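Ornithine cyclodeaminase (Methanocaldococcus jannaschii, PDB 3MGJ) probably catalyses the conversion of ornithine to proline with release of ammonia, the crystallised chain being the N-terminal domain of this longer, NAD-dependent enzyme. Local coordinates at residues K20-I25 against G30-L35; E36-K41 against P46-I51. All blocks are in the same frame, centred on the assembly; numbering follows the deposited sequence.

Overall arrangement
Interactions 1 and 2 share strand 31-38: its first half packs against segment 20-25 of helix 17-27 in interaction 1, and its second half pairs with 46-51 in interaction 2. Their centres are about 16 Å apart, yet the contacts meet where the halves join: Leu35 N lies 2.7 Å from Lys50 O, a probable hydrogen bond. Further back along the strand they touch again, Tyr32 CB lying 3.9 Å from Ile51 CG2. Interaction 1 is helix-on-sheet packing, since strand 31-38 is paired with 47-55 in the sheet, and interaction 2 is that strand pairing. Both also reach the second subunit: Tyr32 packs on its Lys41, and Phe37 stacks on its Phe37.

Interaction 1: K20-I25 against G30-L35; sequences KVFDKI and GDYKVL
Phe22 faces Tyr32 and Ile25 faces Gly30 as helix 20-25 and strand 31-35 run nearly antiparallel, at 150°, with their axes 8.2 Å apart. The CA atoms converge toward the turn, from 7.0 Å between Phe22 and Tyr32 to 5.1 Å between Ile25 and Gly30. There the connection is tied by a backbone hydrogen bond from Gly30 N to Ile25 O, 3.0 Å long.

Away from the turn, Phe22 and Tyr32 form an offset stack, with ring centroids 4.0 Å apart and planes inclined by only 1°. The displacement is reciprocal: Phe22 CD1 sits over the middle of the tyrosine ring and Tyr32 CE1 over the middle of the phenylalanine ring. Tyr32 CG stands between its own backbone N and carbonyl carbon (chi1 63°), a rotation that lays the ring face to face with Phe22 and carries OH across to CG and CD2 of that residue. Two aliphatic contacts flank the ring pair: Ile25 CD1 touches Tyr32 CB at 3.8 Å, while Val34 CG2 meets Phe22 CZ at 3.8 Å, obliquely to the ring. A serine in place of Tyr32 would probably leave one face of Phe22 without its stacking partner and open a gap between helix and strand.

Ile25 also touches Val53 of strand 47-55, which places the helix on the sheet, and Leu68, which sets it beside helix 58-74. This is the first helix and second strand of a beta-alpha-beta-beta-alpha-beta chain whose strand order, 2-3-1-4, is that of the ferredoxin-like fold.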
ATOM      1  N   LYS A  20       6.093  -2.581 -10.263  1.00 35.77           N
ATOM      2  CA  LYS A  20       6.857  -2.046 -11.363  1.00 35.88           C
ATOM      3  C   LYS A  20       7.953  -1.127 -10.835  1.00 37.32           C
ATOM      4  O   LYS A  20       9.121  -1.295 -11.177  1.00 38.80           O
ATOM      5  CB  LYS A  20       5.942  -1.309 -12.332  1.00 41.40           C
ATOM      6  CG  LYS A  20       5.380  -2.178 -13.447  1.00 44.70           C
ATOM      7  CD  LYS A  20       4.372  -1.397 -14.270  1.00 47.62           C
ATOM      8  CE  LYS A  20       3.663  -2.276 -15.284  1.00 57.91           C
ATOM      9  NZ  LYS A  20       2.362  -1.683 -15.712  1.00 59.94           N
ATOM     10  N   VAL A  21       7.592  -0.166  -9.992  1.00 34.31           N
ATOM     11  CA  VAL A  21       8.601   0.665  -9.359  1.00 31.36           C
ATOM     12  C   VAL A  21       9.696  -0.177  -8.704  1.00 32.59           C
ATOM     13  O   VAL A  21      10.876   0.027  -8.963  1.00 31.59           O
ATOM     14  CB  VAL A  21       7.984   1.618  -8.331  1.00 27.28           C
ATOM     15  CG1 VAL A  21       9.029   2.120  -7.382  1.00 27.19           C
ATOM     16  CG2 VAL A  21       7.359   2.772  -9.036  1.00 28.93           C
ATOM     17  N   PHE A  22       9.295  -1.122  -7.862  1.00 30.01           N
ATOM     18  CA  PHE A  22      10.226  -1.999  -7.170  1.00 29.90           C
ATOM     19  C   PHE A  22      11.138  -2.739  -8.131  1.00 34.35           C
ATOM     20  O   PHE A  22      12.351  -2.837  -7.938  1.00 33.34           O
ATOM     21  CB  PHE A  22       9.443  -3.034  -6.367  1.00 34.91           C
ATOM     22  CG  PHE A  22       8.579  -2.439  -5.303  1.00 35.73           C
ATOM     23  CD1 PHE A  22       8.780  -1.136  -4.879  1.00 34.53           C
ATOM     24  CD2 PHE A  22       7.573  -3.178  -4.717  1.00 35.78           C
ATOM     25  CE1 PHE A  22       7.992  -0.587  -3.895  1.00 33.02           C
ATOM     26  CE2 PHE A  22       6.783  -2.633  -3.733  1.00 35.20           C
ATOM     27  CZ  PHE A  22       6.991  -1.335  -3.319  1.00 34.00           C
ATOM     28  N   ASP A  23      10.531  -3.287  -9.169  1.00 37.59           N
ATOM     29  CA  ASP A  23      11.268  -4.052 -10.152  1.00 37.94           C
ATOM     30  C   ASP A  23      12.323  -3.216 -10.825  1.00 35.64           C
ATOM     31  O   ASP A  23      13.436  -3.677 -11.042  1.00 37.79           O
ATOM     32  CB  ASP A  23      10.314  -4.632 -11.190  1.00 43.24           C
ATOM     33  CG  ASP A  23       9.804  -6.007 -10.800  1.00 47.71           C
ATOM     34  OD1 ASP A  23      10.442  -6.649  -9.931  1.00 46.26           O
ATOM     35  OD2 ASP A  23       8.781  -6.446 -11.376  1.00 49.81           O
ATOM     36  N   LYS A  24      11.966  -1.981 -11.149  1.00 33.15           N
ATOM     37  CA  LYS A  24      12.870  -1.112 -11.867  1.00 34.17           C
ATOM     38  C   LYS A  24      14.062  -0.742 -11.004  1.00 35.28           C
ATOM     39  O   LYS A  24      15.201  -0.935 -11.411  1.00 39.43           O
ATOM     40  CB  LYS A  24      12.142   0.125 -12.374  1.00 34.19           C
ATOM     41  CG  LYS A  24      12.848   0.797 -13.536  1.00 40.24           C
ATOM     42  CD  LYS A  24      12.824  -0.028 -14.824  1.00 40.77           C
ATOM     43  CE  LYS A  24      14.084   0.179 -15.639  1.00 46.72           C
ATOM     44  NZ  LYS A  24      13.837   0.105 -17.110  1.00 55.88           N
ATOM     45  N   ILE A  25      13.799  -0.230  -9.808  1.00 33.68           N
ATOM     46  CA  ILE A  25      14.844  -0.037  -8.812  1.00 35.60           C
ATOM     47  C   ILE A  25      15.777  -1.263  -8.678  1.00 36.50           C
ATOM     48  O   ILE A  25      16.992  -1.140  -8.868  1.00 36.20           O
ATOM     49  CB  ILE A  25      14.246   0.343  -7.443  1.00 32.92           C
ATOM     50  CG1 ILE A  25      13.176   1.423  -7.615  1.00 31.80           C
ATOM     51  CG2 ILE A  25      15.334   0.807  -6.496  1.00 32.30           C
ATOM     52  CD1 ILE A  25      12.504   1.844  -6.321  1.00 28.46           C
ATOM     53  N   GLY A  30      19.533  -0.802  -7.323  1.00 36.32           N
ATOM     54  CA  GLY A  30      19.184  -0.151  -6.077  1.00 32.47           C
ATOM     55  C   GLY A  30      18.353  -1.016  -5.154  1.00 36.49           C
ATOM     56  O   GLY A  30      17.984  -2.145  -5.467  1.00 36.34           O
ATOM     57  N   ASP A  31      18.072  -0.486  -3.976  1.00 39.67           N
ATOM     58  CA  ASP A  31      17.099  -1.108  -3.087  1.00 39.20           C
ATOM     59  C   ASP A  31      16.118  -0.035  -2.675  1.00 36.07           C
ATOM     60  O   ASP A  31      16.400   1.145  -2.811  1.00 34.51           O
ATOM     61  CB  ASP A  31      17.753  -1.721  -1.844  1.00 38.63           C
ATOM     62  CG  ASP A  31      17.094  -3.028  -1.425  1.00 44.27           C
ATOM     63  OD1 ASP A  31      15.881  -3.035  -1.123  1.00 47.64           O
ATOM     64  OD2 ASP A  31      17.786  -4.066  -1.414  1.00 51.76           O
ATOM     65  N   TYR A  32      14.964  -0.450  -2.181  1.00 34.22           N
ATOM     66  CA  TYR A  32      13.945   0.479  -1.754  1.00 31.86           C
ATOM     67  C   TYR A  32      13.418   0.021  -0.413  1.00 32.26           C
ATOM     68  O   TYR A  32      13.587  -1.132  -0.010  1.00 32.68           O
ATOM     69  CB  TYR A  32      12.788   0.468  -2.747  1.00 32.70           C
ATOM     70  CG  TYR A  32      12.125  -0.896  -2.793  1.00 36.35           C
ATOM     71  CD1 TYR A  32      11.083  -1.228  -1.915  1.00 31.73           C
ATOM     72  CD2 TYR A  32      12.572  -1.871  -3.679  1.00 36.16           C
ATOM     73  CE1 TYR A  32      10.498  -2.466  -1.945  1.00 32.45           C
ATOM     74  CE2 TYR A  32      11.982  -3.123  -3.709  1.00 36.96           C
ATOM     75  CZ  TYR A  32      10.953  -3.407  -2.846  1.00 36.01           C
ATOM     76  OH  TYR A  32      10.386  -4.650  -2.896  1.00 53.15           O
ATOM     77  N   LYS A  33      12.741   0.936   0.257  1.00 32.24           N
ATOM     78  CA  LYS A  33      12.022   0.623   1.465  1.00 30.40           C
ATOM     79  C   LYS A  33      10.803   1.510   1.500  1.00 30.02           C
ATOM     80  O   LYS A  33      10.912   2.725   1.392  1.00 29.13           O
ATOM     81  CB  LYS A  33      12.892   0.897   2.667  1.00 28.45           C
ATOM     82  CG  LYS A  33      12.138   0.945   3.956  1.00 34.43           C
ATOM     83  CD  LYS A  33      12.446  -0.247   4.837  1.00 37.76           C
ATOM     84  CE  LYS A  33      11.927   0.008   6.225  1.00 36.58           C
ATOM     85  NZ  LYS A  33      11.674  -1.250   6.942  1.00 40.11           N
ATOM     86  N   VAL A  34       9.638   0.899   1.632  1.00 28.95           N
ATOM     87  CA  VAL A  34       8.411   1.659   1.761  1.00 30.27           C
ATOM     88  C   VAL A  34       8.328   2.254   3.164  1.00 30.51           C
ATOM     89  O   VAL A  34       8.370   1.531   4.149  1.00 33.85           O
ATOM     90  CB  VAL A  34       7.199   0.772   1.476  1.00 30.76           C
ATOM     91  CG1 VAL A  34       5.930   1.602   1.417  1.00 28.47           C
ATOM     92  CG2 VAL A  34       7.421   0.021   0.180  1.00 28.90           C
ATOM     93  N   LEU A  35       8.218   3.575   3.241  1.00 29.14           N
ATOM     94  CA  LEU A  35       8.268   4.299   4.504  1.00 29.70           C
ATOM     95  C   LEU A  35       6.899   4.547   5.066  1.00 31.53           C
ATOM     96  O   LEU A  35       6.655   4.325   6.243  1.00 37.68           O
ATOM     97  CB  LEU A  35       8.954   5.652   4.322  1.00 30.51           C
ATOM     98  CG  LEU A  35      10.465   5.648   4.094  1.00 30.94           C
ATOM     99  CD1 LEU A  35      10.945   7.064   3.965  1.00 32.36           C
ATOM    100  CD2 LEU A  35      11.185   4.936   5.212  1.00 29.74           C
TER

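Interaction 2: E36-K41 against P46-I51; sequences EFEIGK and PSYAKI
Glu38 CB covers one face of the Tyr48 ring in a CH-pi contact, 3.6 Å from the ring centroid, while Glu36 OE1 lies at its edge, 3.9 Å from Tyr48 OH. With chi1 at 74°, the ring leans toward the neighbouring strand and lies alongside the Glu38 side chain, whose carboxylate plane is 2° from that of the ring. Phe37 points to the other side of the sheet. Tyr48 O lies 4.0 Å above the plane of the Phe37 ring, offset toward its rim; Ile39 CD1 is at the edge of that ring, and Ala49 CB reaches Phe37 CD2 obliquely at 3.9 Å.

On the Tyr48 side, Glu36 and Lys50 lie side by side, pointing the same way, and close a salt bridge, with Lys50 NZ 3.1 Å from Glu36 OE1. The lysine chain bends at its last torsion, and NZ meets OE1 from above the carboxylate plane, 59° out of it. The strands are antiparallel. Glu38 and Tyr48 make a hydrogen-bonded pair, 2.9 Å from Glu38 N to Tyr48 O and again 2.9 Å from Tyr48 N to Glu38 O. Phe37 with Ala49 is non-hydrogen-bonded, and the Glu36-Lys50 pair has one good and one weak bond.

Strand 31-38 is an outermost strand of the sheet within this chain. Phe37 packs against Ile12 and Ile13 of the loop leading into helix 17-27, and strand 47-55 lies between 31-38 and strand 2-10, to which Ala49 bonds through Leu8.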
ATOM      1  N   GLU A  36       6.016   5.050   4.217  1.00 32.23           N
ATOM      2  CA  GLU A  36       4.645   5.344   4.606  1.00 34.54           C
ATOM      3  C   GLU A  36       3.659   4.852   3.559  1.00 32.22           C
ATOM      4  O   GLU A  36       3.994   4.676   2.398  1.00 30.73           O
ATOM      5  CB  GLU A  36       4.458   6.846   4.831  1.00 36.67           C
ATOM      6  CG  GLU A  36       5.432   7.398   5.843  1.00 38.66           C
ATOM      7  CD  GLU A  36       5.099   8.801   6.288  1.00 45.02           C
ATOM      8  OE1 GLU A  36       4.101   9.380   5.793  1.00 49.44           O
ATOM      9  OE2 GLU A  36       5.842   9.317   7.148  1.00 45.34           O
ATOM     10  N   PHE A  37       2.430   4.633   3.987  1.00 35.96           N
ATOM     11  CA  PHE A  37       1.370   4.322   3.060  1.00 34.63           C
ATOM     12  C   PHE A  37       0.052   4.823   3.622  1.00 36.31           C
ATOM     13  O   PHE A  37      -0.371   4.382   4.676  1.00 39.56           O
ATOM     14  CB  PHE A  37       1.297   2.826   2.808  1.00 36.41           C
ATOM     15  CG  PHE A  37       0.554   2.480   1.577  1.00 37.50           C
ATOM     16  CD1 PHE A  37      -0.821   2.600   1.526  1.00 42.16           C
ATOM     17  CD2 PHE A  37       1.222   2.072   0.453  1.00 40.58           C
ATOM     18  CE1 PHE A  37      -1.531   2.305   0.373  1.00 43.59           C
ATOM     19  CE2 PHE A  37       0.520   1.766  -0.704  1.00 49.90           C
ATOM     20  CZ  PHE A  37      -0.867   1.882  -0.739  1.00 48.33           C
ATOM     21  N   GLU A  38      -0.598   5.737   2.913  1.00 36.82           N
ATOM     22  CA  GLU A  38      -1.838   6.330   3.392  1.00 39.61           C
ATOM     23  C   GLU A  38      -2.981   6.118   2.399  1.00 38.10           C
ATOM     24  O   GLU A  38      -2.868   6.507   1.248  1.00 41.57           O
ATOM     25  CB  GLU A  38      -1.615   7.822   3.630  1.00 43.00           C
ATOM     26  CG  GLU A  38      -2.245   8.366   4.901  1.00 49.11           C
ATOM     27  CD  GLU A  38      -1.345   8.226   6.140  1.00 55.07           C
ATOM     28  OE1 GLU A  38      -0.303   7.531   6.041  1.00 52.56           O
ATOM     29  OE2 GLU A  38      -1.685   8.812   7.211  1.00 56.01           O
ATOM     30  N   ILE A  39      -4.078   5.511   2.843  1.00 37.18           N
ATOM     31  CA  ILE A  39      -5.275   5.323   2.014  1.00 37.80           C
ATOM     32  C   ILE A  39      -6.268   6.477   2.171  1.00 41.52           C
ATOM     33  O   ILE A  39      -6.426   7.028   3.270  1.00 41.76           O
ATOM     34  CB  ILE A  39      -6.011   3.992   2.364  1.00 41.86           C
ATOM     35  CG1 ILE A  39      -5.375   2.813   1.645  1.00 43.47           C
ATOM     36  CG2 ILE A  39      -7.455   4.037   1.978  1.00 41.78           C
ATOM     37  CD1 ILE A  39      -4.039   2.454   2.212  1.00 44.70           C
ATOM     38  N   GLY A  40      -6.935   6.827   1.068  1.00 42.20           N
ATOM     39  CA  GLY A  40      -7.955   7.867   1.048  1.00 38.77           C
ATOM     40  C   GLY A  40      -9.264   7.431   1.676  1.00 44.62           C
ATOM     41  O   GLY A  40      -9.526   6.230   1.823  1.00 45.66           O
ATOM     42  N   LYS A  41     -10.096   8.397   2.055  1.00 45.11           N
ATOM     43  CA  LYS A  41     -11.322   8.085   2.800  1.00 46.11           C
ATOM     44  C   LYS A  41     -12.334   7.255   2.009  1.00 44.74           C
ATOM     45  O   LYS A  41     -13.071   6.469   2.581  1.00 46.55           O
ATOM     46  CB  LYS A  41     -11.970   9.358   3.354  1.00 50.09           C
ATOM     47  CG  LYS A  41     -13.473   9.259   3.584  1.00 53.49           C
ATOM     48  CD  LYS A  41     -13.996  10.517   4.249  1.00 56.59           C
ATOM     49  CE  LYS A  41     -15.502  10.498   4.346  1.00 61.22           C
ATOM     50  NZ  LYS A  41     -16.128  10.485   2.994  1.00 64.64           N
ATOM     51  N   PRO A  46      -7.429   9.664  -3.529  1.00 44.33           N
ATOM     52  CA  PRO A  46      -6.088   9.165  -3.827  1.00 42.67           C
ATOM     53  C   PRO A  46      -5.389   8.623  -2.600  1.00 36.40           C
ATOM     54  O   PRO A  46      -5.526   9.169  -1.516  1.00 36.06           O
ATOM     55  CB  PRO A  46      -5.349  10.432  -4.313  1.00 43.50           C
ATOM     56  CG  PRO A  46      -6.425  11.493  -4.472  1.00 38.76           C
ATOM     57  CD  PRO A  46      -7.453  11.132  -3.471  1.00 43.53           C
ATOM     58  N   SER A  47      -4.625   7.563  -2.775  1.00 36.53           N
ATOM     59  CA  SER A  47      -3.741   7.114  -1.706  1.00 37.57           C
ATOM     60  C   SER A  47      -2.351   7.652  -1.985  1.00 35.94           C
ATOM     61  O   SER A  47      -2.099   8.223  -3.036  1.00 37.20           O
ATOM     62  CB  SER A  47      -3.700   5.588  -1.642  1.00 35.73           C
ATOM     63  OG  SER A  47      -5.003   5.040  -1.768  1.00 38.98           O
ATOM     64  N   TYR A  48      -1.440   7.491  -1.046  1.00 35.32           N
ATOM     65  CA  TYR A  48      -0.068   7.841  -1.349  1.00 35.43           C
ATOM     66  C   TYR A  48       0.912   6.895  -0.686  1.00 33.19           C
ATOM     67  O   TYR A  48       0.625   6.313   0.347  1.00 36.18           O
ATOM     68  CB  TYR A  48       0.234   9.321  -1.044  1.00 36.83           C
ATOM     69  CG  TYR A  48       0.351   9.688   0.413  1.00 42.02           C
ATOM     70  CD1 TYR A  48       1.455   9.292   1.167  1.00 42.64           C
ATOM     71  CD2 TYR A  48      -0.616  10.467   1.034  1.00 48.95           C
ATOM     72  CE1 TYR A  48       1.578   9.636   2.506  1.00 44.93           C
ATOM     73  CE2 TYR A  48      -0.498  10.825   2.387  1.00 51.16           C
ATOM     74  CZ  TYR A  48       0.599  10.399   3.109  1.00 52.59           C
ATOM     75  OH  TYR A  48       0.729  10.737   4.435  1.00 60.59           O
ATOM     76  N   ALA A  49       2.054   6.711  -1.318  1.00 31.87           N
ATOM     77  CA  ALA A  49       3.109   5.907  -0.753  1.00 29.99           C
ATOM     78  C   ALA A  49       4.405   6.707  -0.760  1.00 28.54           C
ATOM     79  O   ALA A  49       4.726   7.360  -1.741  1.00 29.96           O
ATOM     80  CB  ALA A  49       3.261   4.649  -1.560  1.00 29.86           C
ATOM     81  N   LYS A  50       5.134   6.680   0.345  1.00 28.19           N
ATOM     82  CA  LYS A  50       6.495   7.192   0.353  1.00 26.89           C
ATOM     83  C   LYS A  50       7.486   6.028   0.332  1.00 26.35           C
ATOM     84  O   LYS A  50       7.413   5.115   1.132  1.00 28.34           O
ATOM     85  CB  LYS A  50       6.755   8.073   1.563  1.00 28.77           C
ATOM     86  CG  LYS A  50       5.962   9.328   1.618  1.00 30.18           C
ATOM     87  CD  LYS A  50       6.442  10.159   2.779  1.00 35.26           C
ATOM     88  CE  LYS A  50       5.798  11.536   2.787  1.00 40.30           C
ATOM     89  NZ  LYS A  50       4.707  11.662   3.780  1.00 47.73           N
ATOM     90  N   ILE A  51       8.414   6.080  -0.605  1.00 26.10           N
ATOM     91  CA  ILE A  51       9.389   5.041  -0.801  1.00 25.66           C
ATOM     92  C   ILE A  51      10.745   5.698  -0.829  1.00 28.61           C
ATOM     93  O   ILE A  51      10.942   6.689  -1.525  1.00 27.63           O
ATOM     94  CB  ILE A  51       9.186   4.376  -2.158  1.00 23.60           C
ATOM     95  CG1 ILE A  51       7.810   3.726  -2.216  1.00 24.68           C
ATOM     96  CG2 ILE A  51      10.298   3.400  -2.446  1.00 25.42           C
ATOM     97  CD1 ILE A  51       7.306   3.528  -3.603  1.00 23.45           C
TER